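Local coordinates for beta-galacturonidase (Eisenbergiella tayi, PDB 6NCW), which is a family 2 glycoside hydrolase that acts as a beta-galacturonidase, releasing galacturonate from beta-linked glycosides, and may also have the beta-glucuronidase activity generally assigned to its relatives, at residues E392-I397 and G420-V425; N343-H348 and T383-E388; T158-K163 and D401-R406; E255-T258 and I263-N266. All blocks are in the same frame, centred on the assembly; numbering follows the deposited sequence.

Contact 1 (E392-I397 and G420-V425)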
loop_
_atom_site.group_PDB
_atom_site.type_symbol
_atom_site.label_atom_id
_atom_site.label_comp_id
_atom_site.label_asym_id
_atom_site.label_seq_id
_atom_site.Cartn_x
_atom_site.Cartn_y
_atom_site.Cartn_z
ATOM N N GLU A 392 -12.768 19.700 -42.338
ATOM C CA GLU A 392 -11.712 19.205 -43.214
ATOM C C GLU A 392 -11.394 17.742 -42.941
ATOM O O GLU A 392 -11.177 16.958 -43.878
ATOM C CB GLU A 392 -10.443 20.037 -43.035
ATOM C CG GLU A 392 -10.547 21.480 -43.440
ATOM C CD GLU A 392 -9.274 22.241 -43.097
ATOM O OE1 GLU A 392 -9.087 23.386 -43.579
ATOM O OE2 GLU A 392 -8.458 21.684 -42.330
ATOM N N GLN A 393 -11.335 17.361 -41.661
ATOM C CA GLN A 393 -10.898 16.012 -41.318
ATOM C C GLN A 393 -12.011 14.998 -41.536
ATOM O O GLN A 393 -11.750 13.874 -41.971
ATOM C CB GLN A 393 -10.381 15.991 -39.875
ATOM C CG GLN A 393 -9.184 16.913 -39.706
ATOM C CD GLN A 393 -8.564 16.876 -38.328
ATOM O OE1 GLN A 393 -8.639 15.872 -37.606
ATOM N NE2 GLN A 393 -7.934 17.983 -37.951
ATOM N N TYR A 394 -13.253 15.381 -41.246
ATOM C CA TYR A 394 -14.380 14.511 -41.551
ATOM C C TYR A 394 -14.464 14.216 -43.043
ATOM O O TYR A 394 -14.745 13.074 -43.438
ATOM C CB TYR A 394 -15.676 15.164 -41.074
ATOM C CG TYR A 394 -16.037 14.949 -39.619
ATOM C CD1 TYR A 394 -16.503 16.003 -38.852
ATOM C CD2 TYR A 394 -15.967 13.691 -39.027
ATOM C CE1 TYR A 394 -16.871 15.833 -37.541
ATOM C CE2 TYR A 394 -16.336 13.505 -37.695
ATOM C CZ TYR A 394 -16.788 14.591 -36.962
ATOM O OH TYR A 394 -17.176 14.456 -35.643
ATOM N N GLU A 395 -14.242 15.239 -43.890
ATOM C CA GLU A 395 -14.283 15.014 -45.335
ATOM C C GLU A 395 -13.069 14.234 -45.819
ATOM O O GLU A 395 -13.182 13.464 -46.779
ATOM C CB GLU A 395 -14.398 16.337 -46.094
ATOM C CG GLU A 395 -14.473 16.201 -47.639
ATOM C CD GLU A 395 -15.561 15.228 -48.137
ATOM O OE1 GLU A 395 -15.201 14.168 -48.710
ATOM O OE2 GLU A 395 -16.768 15.522 -47.962
ATOM N N LEU A 396 -11.912 14.400 -45.173
ATOM C CA LEU A 396 -10.771 13.546 -45.486
ATOM C C LEU A 396 -11.094 12.077 -45.205
ATOM O O LEU A 396 -10.793 11.202 -46.026
ATOM C CB LEU A 396 -9.545 14.000 -44.691
ATOM C CG LEU A 396 -8.234 13.230 -44.886
ATOM C CD1 LEU A 396 -7.743 13.254 -46.357
ATOM C CD2 LEU A 396 -7.172 13.805 -43.959
ATOM N N ILE A 397 -11.747 11.789 -44.069
ATOM C CA ILE A 397 -12.108 10.405 -43.755
ATOM C C ILE A 397 -13.021 9.841 -44.831
ATOM O O ILE A 397 -12.814 8.726 -45.325
ATOM C CB ILE A 397 -12.782 10.322 -42.375
ATOM C CG1 ILE A 397 -11.785 10.637 -41.256
ATOM C CG2 ILE A 397 -13.393 8.951 -42.170
ATOM C CD1 ILE A 397 -12.461 10.714 -39.932
ATOM N N GLY A 420 -23.492 18.645 -36.661
ATOM C CA GLY A 420 -24.107 18.334 -37.937
ATOM C C GLY A 420 -23.266 17.432 -38.817
ATOM O O GLY A 420 -23.808 16.772 -39.712
ATOM N N TYR A 421 -21.957 17.360 -38.564
ATOM C CA TYR A 421 -21.054 16.658 -39.473
ATOM C C TYR A 421 -20.999 15.140 -39.284
ATOM O O TYR A 421 -21.004 14.419 -40.286
ATOM C CB TYR A 421 -19.638 17.221 -39.361
ATOM C CG TYR A 421 -19.464 18.653 -39.817
ATOM C CD1 TYR A 421 -19.092 19.642 -38.919
ATOM C CD2 TYR A 421 -19.617 19.006 -41.160
ATOM C CE1 TYR A 421 -18.898 20.946 -39.321
ATOM C CE2 TYR A 421 -19.424 20.326 -41.580
ATOM C CZ TYR A 421 -19.074 21.288 -40.650
ATOM O OH TYR A 421 -18.883 22.592 -41.039
ATOM N N PRO A 422 -20.906 14.601 -38.069
ATOM C CA PRO A 422 -20.728 13.148 -37.934
ATOM C C PRO A 422 -22.026 12.360 -38.074
ATOM O O PRO A 422 -23.135 12.875 -37.904
ATOM C CB PRO A 422 -20.171 12.997 -36.514
ATOM C CG PRO A 422 -20.751 14.154 -35.773
ATOM C CD PRO A 422 -20.729 15.283 -36.770
ATOM N N GLU A 423 -21.858 11.057 -38.316
ATOM C CA GLU A 423 -22.993 10.142 -38.290
ATOM C C GLU A 423 -23.458 9.825 -36.876
ATOM O O GLU A 423 -24.628 9.478 -36.678
ATOM C CB GLU A 423 -22.652 8.830 -38.996
ATOM C CG GLU A 423 -22.612 8.922 -40.512
ATOM C CD GLU A 423 -21.417 9.692 -41.016
ATOM O OE1 GLU A 423 -20.311 9.597 -40.418
ATOM O OE2 GLU A 423 -21.589 10.403 -42.015
ATOM N N VAL A 424 -22.560 9.871 -35.898
ATOM C CA VAL A 424 -22.887 9.588 -34.506
ATOM C C VAL A 424 -22.456 10.779 -33.671
ATOM O O VAL A 424 -21.389 11.356 -33.918
ATOM C CB VAL A 424 -22.200 8.296 -34.017
ATOM C CG1 VAL A 424 -22.578 7.984 -32.554
ATOM C CG2 VAL A 424 -22.569 7.141 -34.922
ATOM N N VAL A 425 -23.304 11.167 -32.702
ATOM C CA VAL A 425 -22.966 12.200 -31.720
ATOM C C VAL A 425 -22.414 11.528 -30.471
ATOM O O VAL A 425 -23.040 10.612 -29.926
ATOM C CB VAL A 425 -24.196 13.048 -31.362
ATOM C CG1 VAL A 425 -23.797 14.131 -30.367
ATOM C CG2 VAL A 425 -24.853 13.634 -32.617
#
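Tyr-394 supplies more than half of the roughly 145 Å² buried here, its phenol ring reaching from helix 384-400 to the loop residues Tyr-421 and Pro-422. CG lies anti to the carbonyl carbon (chi1 -85°), which sends the ring off the helix and toward the loop. The two neighbours then meet different parts of it. Tyr-421 offers its CB, which comes in obliquely, 3.4 Å from Tyr-394 CD1, while its own ring runs on past the contact and carries its hydroxyl to a hydrogen bond with Arg-387 NH1, two helical turns before Tyr-394. Pro-422 takes the outer end of the phenol: its CB is 3.4 Å from Tyr-394 OH and 3.8 Å from Tyr-394 CZ, and its CG stands 3.6 Å from the same hydroxyl oxygen. The proline nitrogen sits over one face of the tyrosine ring, 4.2 Å above the plane and displaced toward the rim, so the start of the pyrrolidine overlaps the ring only in part. The contact is therefore apolar in character, even where a hydroxyl takes part. Polar ties lie beside it: Arg-406 donates to the carbonyl oxygen of Tyr-394 and forms a salt bridge with Glu-423, holding helix and loop to the start of strand 406-410. Side chains of Ile-375 and Ser-408 also touch the buried ring. In the TIM barrel to which both segments belong, this is the packing of an outer helix against the connection entering the next-but-one strand, 425-428, a connection that carries no regular helix of its own.

Contact 2 (N343-H348 and T383-E388)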
loop_
_atom_site.group_PDB
_atom_site.type_symbol
_atom_site.label_atom_id
_atom_site.label_comp_id
_atom_site.label_asym_id
_atom_site.label_seq_id
_atom_site.Cartn_x
_atom_site.Cartn_y
_atom_site.Cartn_z
ATOM N N ASN A 343 -3.988 25.845 -29.771
ATOM C CA ASN A 343 -3.194 24.664 -30.123
ATOM C C ASN A 343 -3.425 24.253 -31.568
ATOM O O ASN A 343 -2.481 23.912 -32.284
ATOM C CB ASN A 343 -3.525 23.485 -29.213
ATOM C CG ASN A 343 -3.084 23.705 -27.786
ATOM O OD1 ASN A 343 -3.703 23.190 -26.848
ATOM N ND2 ASN A 343 -2.028 24.486 -27.607
ATOM N N MET A 344 -4.680 24.252 -32.003
ATOM C CA MET A 344 -5.034 23.817 -33.343
ATOM C C MET A 344 -4.573 24.784 -34.423
ATOM O O MET A 344 -4.624 24.436 -35.608
ATOM C CB MET A 344 -6.554 23.628 -33.433
ATOM C CG MET A 344 -7.118 22.617 -32.443
ATOM S SD MET A 344 -8.922 22.625 -32.447
ATOM C CE MET A 344 -9.205 21.866 -34.038
ATOM N N ARG A 345 -4.154 25.988 -34.052
ATOM C CA ARG A 345 -3.592 26.929 -35.009
ATOM C C ARG A 345 -2.077 26.815 -35.130
ATOM O O ARG A 345 -1.469 27.597 -35.870
ATOM C CB ARG A 345 -3.965 28.360 -34.632
ATOM C CG ARG A 345 -4.798 29.030 -35.698
ATOM C CD ARG A 345 -5.110 30.458 -35.322
ATOM N NE ARG A 345 -5.617 30.525 -33.968
ATOM C CZ ARG A 345 -6.895 30.678 -33.650
ATOM N NH1 ARG A 345 -7.831 30.802 -34.600
ATOM N NH2 ARG A 345 -7.227 30.726 -32.366
ATOM N N ASN A 346 -1.457 25.892 -34.402
ATOM C CA ASN A 346 -0.073 25.546 -34.673
ATOM C C ASN A 346 0.089 25.309 -36.180
ATOM O O ASN A 346 -0.759 24.638 -36.790
ATOM C CB ASN A 346 0.315 24.301 -33.863
ATOM C CG ASN A 346 1.768 23.905 -34.044
ATOM O OD1 ASN A 346 2.172 23.531 -35.129
ATOM N ND2 ASN A 346 2.551 23.959 -32.963
ATOM N N PRO A 347 1.111 25.886 -36.822
ATOM C CA PRO A 347 1.213 25.782 -38.292
ATOM C C PRO A 347 1.378 24.362 -38.812
ATOM O O PRO A 347 1.218 24.152 -40.023
ATOM C CB PRO A 347 2.444 26.643 -38.630
ATOM C CG PRO A 347 3.210 26.755 -37.379
ATOM C CD PRO A 347 2.197 26.700 -36.244
ATOM N N HIS A 348 1.703 23.388 -37.959
ATOM C CA HIS A 348 1.817 21.998 -38.392
ATOM C C HIS A 348 0.579 21.179 -38.091
ATOM O O HIS A 348 0.542 20.002 -38.470
ATOM C CB HIS A 348 3.024 21.310 -37.736
ATOM C CG HIS A 348 4.307 22.052 -37.905
ATOM N ND1 HIS A 348 4.904 22.232 -39.133
ATOM C CD2 HIS A 348 5.105 22.672 -37.001
ATOM C CE1 HIS A 348 6.016 22.929 -38.979
ATOM N NE2 HIS A 348 6.161 23.211 -37.697
ATOM N N THR A 383 -15.766 26.466 -31.589
ATOM C CA THR A 383 -15.210 27.658 -32.208
ATOM C C THR A 383 -15.297 27.551 -33.727
ATOM O O THR A 383 -15.311 26.459 -34.294
ATOM C CB THR A 383 -13.744 27.865 -31.811
ATOM O OG1 THR A 383 -12.961 26.772 -32.331
ATOM C CG2 THR A 383 -13.602 27.947 -30.282
ATOM N N GLU A 384 -15.321 28.709 -34.388
ATOM C CA GLU A 384 -15.368 28.719 -35.843
ATOM C C GLU A 384 -14.117 28.079 -36.448
ATOM O O GLU A 384 -14.213 27.273 -37.384
ATOM C CB GLU A 384 -15.553 30.147 -36.355
ATOM C CG GLU A 384 -15.124 30.339 -37.827
ATOM C CD GLU A 384 -15.886 29.426 -38.793
ATOM O OE1 GLU A 384 -17.048 29.073 -38.477
ATOM O OE2 GLU A 384 -15.315 29.059 -39.856
ATOM N N TYR A 385 -12.929 28.432 -35.937
ATOM C CA TYR A 385 -11.717 27.847 -36.506
ATOM C C TYR A 385 -11.653 26.352 -36.211
ATOM O O TYR A 385 -11.245 25.556 -37.072
ATOM C CB TYR A 385 -10.454 28.552 -35.998
ATOM C CG TYR A 385 -9.212 27.801 -36.442
ATOM C CD1 TYR A 385 -8.877 27.719 -37.798
ATOM C CD2 TYR A 385 -8.413 27.114 -35.522
ATOM C CE1 TYR A 385 -7.758 26.998 -38.225
ATOM C CE2 TYR A 385 -7.296 26.392 -35.934
ATOM C CZ TYR A 385 -6.971 26.337 -37.291
ATOM O OH TYR A 385 -5.871 25.628 -37.713
ATOM N N GLY A 386 -12.088 25.948 -35.013
ATOM C CA GLY A 386 -12.231 24.528 -34.728
ATOM C C GLY A 386 -13.133 23.833 -35.728
ATOM O O GLY A 386 -12.782 22.783 -36.272
ATOM N N ARG A 387 -14.301 24.429 -36.006
ATOM C CA ARG A 387 -15.258 23.824 -36.936
ATOM C C ARG A 387 -14.639 23.603 -38.316
ATOM O O ARG A 387 -14.899 22.582 -38.961
ATOM C CB ARG A 387 -16.509 24.708 -37.040
ATOM C CG ARG A 387 -17.612 24.183 -37.956
ATOM C CD ARG A 387 -18.331 25.334 -38.676
ATOM N NE ARG A 387 -17.401 26.191 -39.435
ATOM C CZ ARG A 387 -16.846 25.867 -40.603
ATOM N NH1 ARG A 387 -17.107 24.696 -41.167
ATOM N NH2 ARG A 387 -16.011 26.708 -41.205
ATOM N N GLU A 388 -13.815 24.551 -38.784
ATOM C CA GLU A 388 -13.159 24.391 -40.080
ATOM C C GLU A 388 -12.277 23.150 -40.093
ATOM O O GLU A 388 -12.280 22.390 -41.065
ATOM C CB GLU A 388 -12.345 25.648 -40.421
ATOM C CG GLU A 388 -11.409 25.516 -41.647
ATOM C CD GLU A 388 -10.485 26.728 -41.805
ATOM O OE1 GLU A 388 -10.989 27.852 -42.015
ATOM O OE2 GLU A 388 -9.250 26.565 -41.693
#
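Arg-345 lays its CG over one face of the Tyr-385 ring, a CH-pi contact at the start of helix 384-400, one of the helices that surround the TIM barrel. The nearest carbon pair, Arg-345 CG and Tyr-385 CE2, is 3.6 Å apart. Farther along, the arginine chain bends at chi3 and the guanidinium follows the ring back toward its root, inclined 28° to its plane, with Arg-345 NH1 3.7 Å from Tyr-385 CB. The charge itself is engaged by Glu-341, through a salt bridge to NH2. Tyr-385 can receive this cover because its CG stands anti to the backbone N (chi1 172°), pointing the ring at the loop after residue 344. There the hydroxyl donates to Met-344 O at 2.7 Å; it approaches that oxygen from above the carbonyl plane, 40° out of it, while the oxygen lies near the plane of the tyrosine ring, at its edge. One ring is thus gripped in two ways, by a polar bond at its rim and by a hydrocarbon on its face. Met-344 adds its own side chain: CB meets Tyr-385 CE2 at 3.8 Å, and the terminal methyl CE lies 4.1 Å from Gly-386 CA, against bare backbone. The first turn of the helix is secured from within. Thr-383 is its N-cap, with OG1 accepting from Gly-386 N at 2.9 Å. Arg-387 meets Glu-384 side-on, giving NE to OE1 and NH2 to OE2, the latter pair 2.8 Å apart.

Contact 3 (T158-K163 and D401-R406)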
loop_
_atom_site.group_PDB
_atom_site.type_symbol
_atom_site.label_atom_id
_atom_site.label_comp_id
_atom_site.label_asym_id
_atom_site.label_seq_id
_atom_site.Cartn_x
_atom_site.Cartn_y
_atom_site.Cartn_z
ATOM N N THR A 158 -13.802 -4.249 -49.341
ATOM C CA THR A 158 -15.039 -3.696 -48.803
ATOM C C THR A 158 -16.163 -4.707 -48.973
ATOM O O THR A 158 -16.498 -5.055 -50.119
ATOM C CB THR A 158 -15.418 -2.390 -49.514
ATOM O OG1 THR A 158 -14.262 -1.552 -49.644
ATOM C CG2 THR A 158 -16.525 -1.657 -48.744
ATOM N N PRO A 159 -16.775 -5.196 -47.896
ATOM C CA PRO A 159 -17.974 -6.031 -48.037
ATOM C C PRO A 159 -19.233 -5.188 -48.185
ATOM O O PRO A 159 -19.314 -4.054 -47.699
ATOM C CB PRO A 159 -18.000 -6.829 -46.728
ATOM C CG PRO A 159 -17.389 -5.859 -45.725
ATOM C CD PRO A 159 -16.359 -5.045 -46.484
ATOM N N PHE A 160 -20.219 -5.765 -48.882
ATOM C CA PHE A 160 -21.538 -5.173 -49.091
ATOM C C PHE A 160 -22.597 -6.230 -48.816
ATOM O O PHE A 160 -22.506 -7.349 -49.330
ATOM C CB PHE A 160 -21.713 -4.642 -50.521
ATOM C CG PHE A 160 -20.751 -3.553 -50.893
ATOM C CD1 PHE A 160 -20.965 -2.246 -50.478
ATOM C CD2 PHE A 160 -19.636 -3.830 -51.655
ATOM C CE1 PHE A 160 -20.089 -1.237 -50.817
ATOM C CE2 PHE A 160 -18.753 -2.824 -52.002
ATOM C CZ PHE A 160 -18.986 -1.520 -51.578
ATOM N N LEU A 161 -23.589 -5.886 -48.000
ATOM C CA LEU A 161 -24.732 -6.760 -47.751
ATOM C C LEU A 161 -25.858 -6.336 -48.691
ATOM O O LEU A 161 -26.434 -5.254 -48.533
ATOM C CB LEU A 161 -25.175 -6.704 -46.294
ATOM C CG LEU A 161 -26.296 -7.685 -45.928
ATOM C CD1 LEU A 161 -25.884 -9.133 -46.152
ATOM C CD2 LEU A 161 -26.734 -7.478 -44.497
ATOM N N ARG A 162 -26.146 -7.173 -49.687
ATOM C CA ARG A 162 -27.246 -6.949 -50.610
ATOM C C ARG A 162 -28.439 -7.810 -50.214
ATOM O O ARG A 162 -28.341 -8.701 -49.364
ATOM C CB ARG A 162 -26.819 -7.253 -52.045
ATOM C CG ARG A 162 -25.677 -6.401 -52.552
ATOM C CD ARG A 162 -25.848 -4.941 -52.169
ATOM N NE ARG A 162 -24.874 -4.072 -52.836
ATOM C CZ ARG A 162 -24.498 -2.873 -52.386
ATOM N NH1 ARG A 162 -24.993 -2.388 -51.243
ATOM N NH2 ARG A 162 -23.610 -2.162 -53.071
ATOM N N LYS A 163 -29.584 -7.532 -50.848
ATOM C CA LYS A 163 -30.792 -8.312 -50.581
ATOM C C LYS A 163 -30.549 -9.809 -50.721
ATOM O O LYS A 163 -31.143 -10.605 -49.989
ATOM C CB LYS A 163 -31.929 -7.872 -51.509
ATOM C CG LYS A 163 -33.052 -7.113 -50.792
ATOM C CD LYS A 163 -34.087 -6.537 -51.766
ATOM C CE LYS A 163 -35.187 -5.771 -51.024
ATOM N NZ LYS A 163 -36.225 -5.195 -51.933
ATOM N N ASP A 401 -12.604 6.441 -46.802
ATOM C CA ASP A 401 -13.470 5.337 -46.398
ATOM C C ASP A 401 -14.902 5.840 -46.396
ATOM O O ASP A 401 -15.391 6.374 -45.394
ATOM C CB ASP A 401 -13.072 4.796 -45.030
ATOM C CG ASP A 401 -14.006 3.719 -44.531
ATOM O OD1 ASP A 401 -13.657 3.072 -43.514
ATOM O OD2 ASP A 401 -15.077 3.510 -45.153
ATOM N N PRO A 402 -15.614 5.694 -47.516
ATOM C CA PRO A 402 -16.961 6.266 -47.609
ATOM C C PRO A 402 -18.039 5.479 -46.877
ATOM O O PRO A 402 -19.195 5.918 -46.873
ATOM C CB PRO A 402 -17.215 6.285 -49.125
ATOM C CG PRO A 402 -16.362 5.190 -49.670
ATOM C CD PRO A 402 -15.137 5.148 -48.805
ATOM N N TYR A 403 -17.714 4.366 -46.223
ATOM C CA TYR A 403 -18.730 3.461 -45.700
ATOM C C TYR A 403 -18.870 3.475 -44.180
ATOM O O TYR A 403 -20.001 3.515 -43.677
ATOM C CB TYR A 403 -18.442 2.038 -46.201
ATOM C CG TYR A 403 -18.324 2.004 -47.717
ATOM C CD1 TYR A 403 -17.110 1.738 -48.347
ATOM C CD2 TYR A 403 -19.424 2.295 -48.517
ATOM C CE1 TYR A 403 -17.010 1.732 -49.741
ATOM C CE2 TYR A 403 -19.335 2.294 -49.905
ATOM C CZ TYR A 403 -18.135 2.016 -50.514
ATOM O OH TYR A 403 -18.069 2.023 -51.898
ATOM N N ARG A 404 -17.771 3.476 -43.420
ATOM C CA ARG A 404 -17.883 3.467 -41.966
ATOM C C ARG A 404 -18.420 4.795 -41.433
ATOM O O ARG A 404 -18.108 5.866 -41.963
ATOM C CB ARG A 404 -16.534 3.193 -41.312
ATOM C CG ARG A 404 -16.048 1.758 -41.346
ATOM C CD ARG A 404 -14.660 1.730 -40.745
ATOM N NE ARG A 404 -14.095 0.406 -40.547
ATOM C CZ ARG A 404 -13.222 -0.165 -41.376
ATOM N NH1 ARG A 404 -12.834 0.474 -42.479
ATOM N NH2 ARG A 404 -12.724 -1.365 -41.090
ATOM N N PRO A 405 -19.202 4.756 -40.362
ATOM C CA PRO A 405 -19.627 6.001 -39.712
ATOM C C PRO A 405 -18.453 6.725 -39.061
ATOM O O PRO A 405 -17.391 6.151 -38.806
ATOM C CB PRO A 405 -20.636 5.527 -38.660
ATOM C CG PRO A 405 -20.251 4.134 -38.372
ATOM C CD PRO A 405 -19.736 3.567 -39.681
ATOM N N ARG A 406 -18.658 8.013 -38.803
ATOM C CA ARG A 406 -17.655 8.866 -38.179
ATOM C C ARG A 406 -18.254 9.573 -36.976
ATOM O O ARG A 406 -19.474 9.751 -36.883
ATOM C CB ARG A 406 -17.121 9.925 -39.149
ATOM C CG ARG A 406 -16.713 9.375 -40.507
ATOM C CD ARG A 406 -16.715 10.493 -41.572
ATOM N NE ARG A 406 -18.076 10.878 -41.925
ATOM C CZ ARG A 406 -18.388 11.854 -42.768
ATOM N NH1 ARG A 406 -17.434 12.553 -43.368
ATOM N NH2 ARG A 406 -19.657 12.124 -43.018
#
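Phe-160, on the last strand residues before a turn of the immunoglobulin-like sandwich, presents its edge to Tyr-403 of the TIM barrel, in the loop that follows helix 384-400; the pair belongs to the seam between these two domains. The aromatic interaction is a T-shaped one, edge of Phe-160 toward face of Tyr-403, with centroids 5.3 Å apart and planes at 88°. Phe-160 CE1 stands over the phenol face, 3.7 Å from Tyr-403 CE2, while Phe-160 CZ lies the same distance from Tyr-403 OH. The phenylalanine is backed in turn by the guanidinium of Arg-162, one face of which covers Phe-160 CB.

Aliphatic contact comes from Thr-158. Its methyl is anti to the backbone N, which puts CG2 3.5 Å from Tyr-403 CD1 and leaves OG1 to pair with Tyr-365. The methyl approaches obliquely, on the same side of the ring plane as Phe-160 but toward CD1 and CE1 rather than CE2. The two side chains run at about a right angle to each other.

The polar bonds across the seam use residues outside these two segments. Tyr-403 OH bonds to Lys-169, on the strand next to Phe-160, and so ties the barrel tyrosine to the sandwich sheet. At the base of the tyrosine, Asp-401 organises the loop: its OD1 accepts from Arg-404 NH1 in a salt bridge of 2.9 Å and also from Trp-373. Its OD2 forms an Asx turn, accepting from Tyr-403 N at 3.0 Å, and Arg-404 N joins from the same face of the carboxylate, 3.2 Å from Asp-401 OD2.

Contact 4 (E255-T258 and I263-N266)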
loop_
_atom_site.group_PDB
_atom_site.type_symbol
_atom_site.label_atom_id
_atom_site.label_comp_id
_atom_site.label_asym_id
_atom_site.label_seq_id
_atom_site.Cartn_x
_atom_site.Cartn_y
_atom_site.Cartn_z
ATOM N N GLU A 255 -21.545 -5.571 -42.025
ATOM C CA GLU A 255 -22.017 -4.250 -42.408
ATOM C C GLU A 255 -22.147 -3.379 -41.165
ATOM O O GLU A 255 -22.686 -3.819 -40.146
ATOM C CB GLU A 255 -23.365 -4.335 -43.131
ATOM C CG GLU A 255 -23.879 -2.994 -43.601
ATOM C CD GLU A 255 -25.280 -3.088 -44.228
ATOM O OE1 GLU A 255 -25.375 -2.978 -45.472
ATOM O OE2 GLU A 255 -26.274 -3.288 -43.479
ATOM N N ILE A 256 -21.670 -2.146 -41.256
ATOM C CA ILE A 256 -21.874 -1.168 -40.202
ATOM C C ILE A 256 -22.510 0.054 -40.847
ATOM O O ILE A 256 -21.961 0.617 -41.799
ATOM C CB ILE A 256 -20.568 -0.808 -39.469
ATOM C CG1 ILE A 256 -20.855 0.205 -38.373
ATOM C CG2 ILE A 256 -19.521 -0.243 -40.411
ATOM C CD1 ILE A 256 -21.560 -0.408 -37.207
ATOM N N ARG A 257 -23.693 0.428 -40.372
ATOM C CA ARG A 257 -24.345 1.633 -40.867
ATOM C C ARG A 257 -25.219 2.191 -39.757
ATOM O O ARG A 257 -25.551 1.491 -38.798
ATOM C CB ARG A 257 -25.164 1.361 -42.144
ATOM C CG ARG A 257 -26.161 0.237 -42.030
ATOM C CD ARG A 257 -26.963 0.001 -43.327
ATOM N NE ARG A 257 -27.981 -1.022 -43.094
ATOM C CZ ARG A 257 -29.260 -0.765 -42.822
ATOM N NH1 ARG A 257 -29.701 0.491 -42.773
ATOM N NH2 ARG A 257 -30.103 -1.771 -42.601
ATOM N N THR A 258 -25.571 3.468 -39.883
ATOM C CA THR A 258 -26.540 4.084 -38.994
ATOM C C THR A 258 -27.862 4.257 -39.725
ATOM O O THR A 258 -27.904 4.479 -40.940
ATOM C CB THR A 258 -26.065 5.443 -38.474
ATOM O OG1 THR A 258 -25.892 6.344 -39.576
ATOM C CG2 THR A 258 -24.751 5.300 -37.736
ATOM N N ILE A 263 -27.280 2.381 -34.360
ATOM C CA ILE A 263 -26.065 1.868 -34.983
ATOM C C ILE A 263 -26.320 0.402 -35.302
ATOM O O ILE A 263 -26.554 -0.404 -34.398
ATOM C CB ILE A 263 -24.849 2.028 -34.058
ATOM C CG1 ILE A 263 -24.683 3.479 -33.613
ATOM C CG2 ILE A 263 -23.582 1.573 -34.757
ATOM C CD1 ILE A 263 -23.568 3.656 -32.560
ATOM N N LEU A 264 -26.285 0.052 -36.584
ATOM C CA LEU A 264 -26.680 -1.275 -37.034
ATOM C C LEU A 264 -25.447 -2.061 -37.455
ATOM O O LEU A 264 -24.691 -1.619 -38.324
ATOM C CB LEU A 264 -27.671 -1.190 -38.191
ATOM C CG LEU A 264 -29.012 -0.484 -38.023
ATOM C CD1 LEU A 264 -29.730 -0.492 -39.366
ATOM C CD2 LEU A 264 -29.854 -1.160 -36.952
ATOM N N LEU A 265 -25.261 -3.232 -36.859
ATOM C CA LEU A 265 -24.229 -4.171 -37.282
ATOM C C LEU A 265 -24.913 -5.388 -37.893
ATOM O O LEU A 265 -25.644 -6.097 -37.199
ATOM C CB LEU A 265 -23.355 -4.575 -36.098
ATOM C CG LEU A 265 -22.392 -5.719 -36.319
ATOM C CD1 LEU A 265 -21.270 -5.296 -37.245
ATOM C CD2 LEU A 265 -21.864 -6.154 -34.983
ATOM N N ASN A 266 -24.687 -5.629 -39.187
ATOM C CA ASN A 266 -25.369 -6.726 -39.889
ATOM C C ASN A 266 -26.878 -6.662 -39.684
ATOM O O ASN A 266 -27.546 -7.692 -39.560
ATOM C CB ASN A 266 -24.846 -8.093 -39.448
ATOM C CG ASN A 266 -23.388 -8.270 -39.762
ATOM O OD1 ASN A 266 -22.860 -7.589 -40.632
ATOM N ND2 ASN A 266 -22.722 -9.166 -39.043
HETATM O O HOH W 1 -25.983 -3.279 -40.546
#
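Arg-257 has its CG between the backbone N and the carbonyl carbon (chi1 53°) and is extended from there to NE, while Leu-264 turns its CG anti to the carbonyl carbon (chi1 -60°); together these torsions bring the leucine CD1 under one face of the guanidinium, 3.5 Å from Arg-257 CZ. In the plane of that guanidinium, NE reaches Glu-255 OE2 at 2.9 Å as a salt bridge, and Glu-259 takes NH1, so the flat group is held at two edges while a methyl covers a face. Beneath it runs the hydrogen-bonded antiparallel pair Arg-257 and Leu-264: Leu-264 N gives to Arg-257 O at 2.7 Å, and Arg-257 N returns a bond of 3.1 Å to Leu-264 O. At the end of the ladder Asn-266 N donates to Glu-255 O, and Asn-266 OD1 accepts from Glu-255 N at 2.8 Å, the side-chain amide standing in for a backbone carbonyl where the chain turns left-handed (phi 52°). On the other side of the sheet Ile-256 and Ile-263 lie side by side, CD1 and CG2 being 3.7 Å apart. This beta hairpin leads through strand 262-265 into strand 268-276 of the barrel. Its isoleucine face rests on Pro-405 and Pro-460, which directly precede barrel strands 406-410 and 461-466, so the hairpin covers the barrel at the N-terminal ends of its strands.

How the contacts relate
Along the chain the sandwich strand of contact 3 comes first, then the hairpin of contact 4, then both segments of contact 2, the helix of contact 1, residues 401-406 of contact 3 and finally residues 420-425. Contacts 3 and 4 are neighbours, their centres 9 Å apart, and pack together where Pro-405 and Arg-404 meet Ile-256. The centre of contact 1 is about 16 to 17 Å from those of the other three. Contact 2, at the start of helix 384-400, has its centre about 31 and 32 Å from those of contacts 3 and 4. The helix and the contact 3 loop after it thus link one barrel end to the domain seam and hairpin at the other.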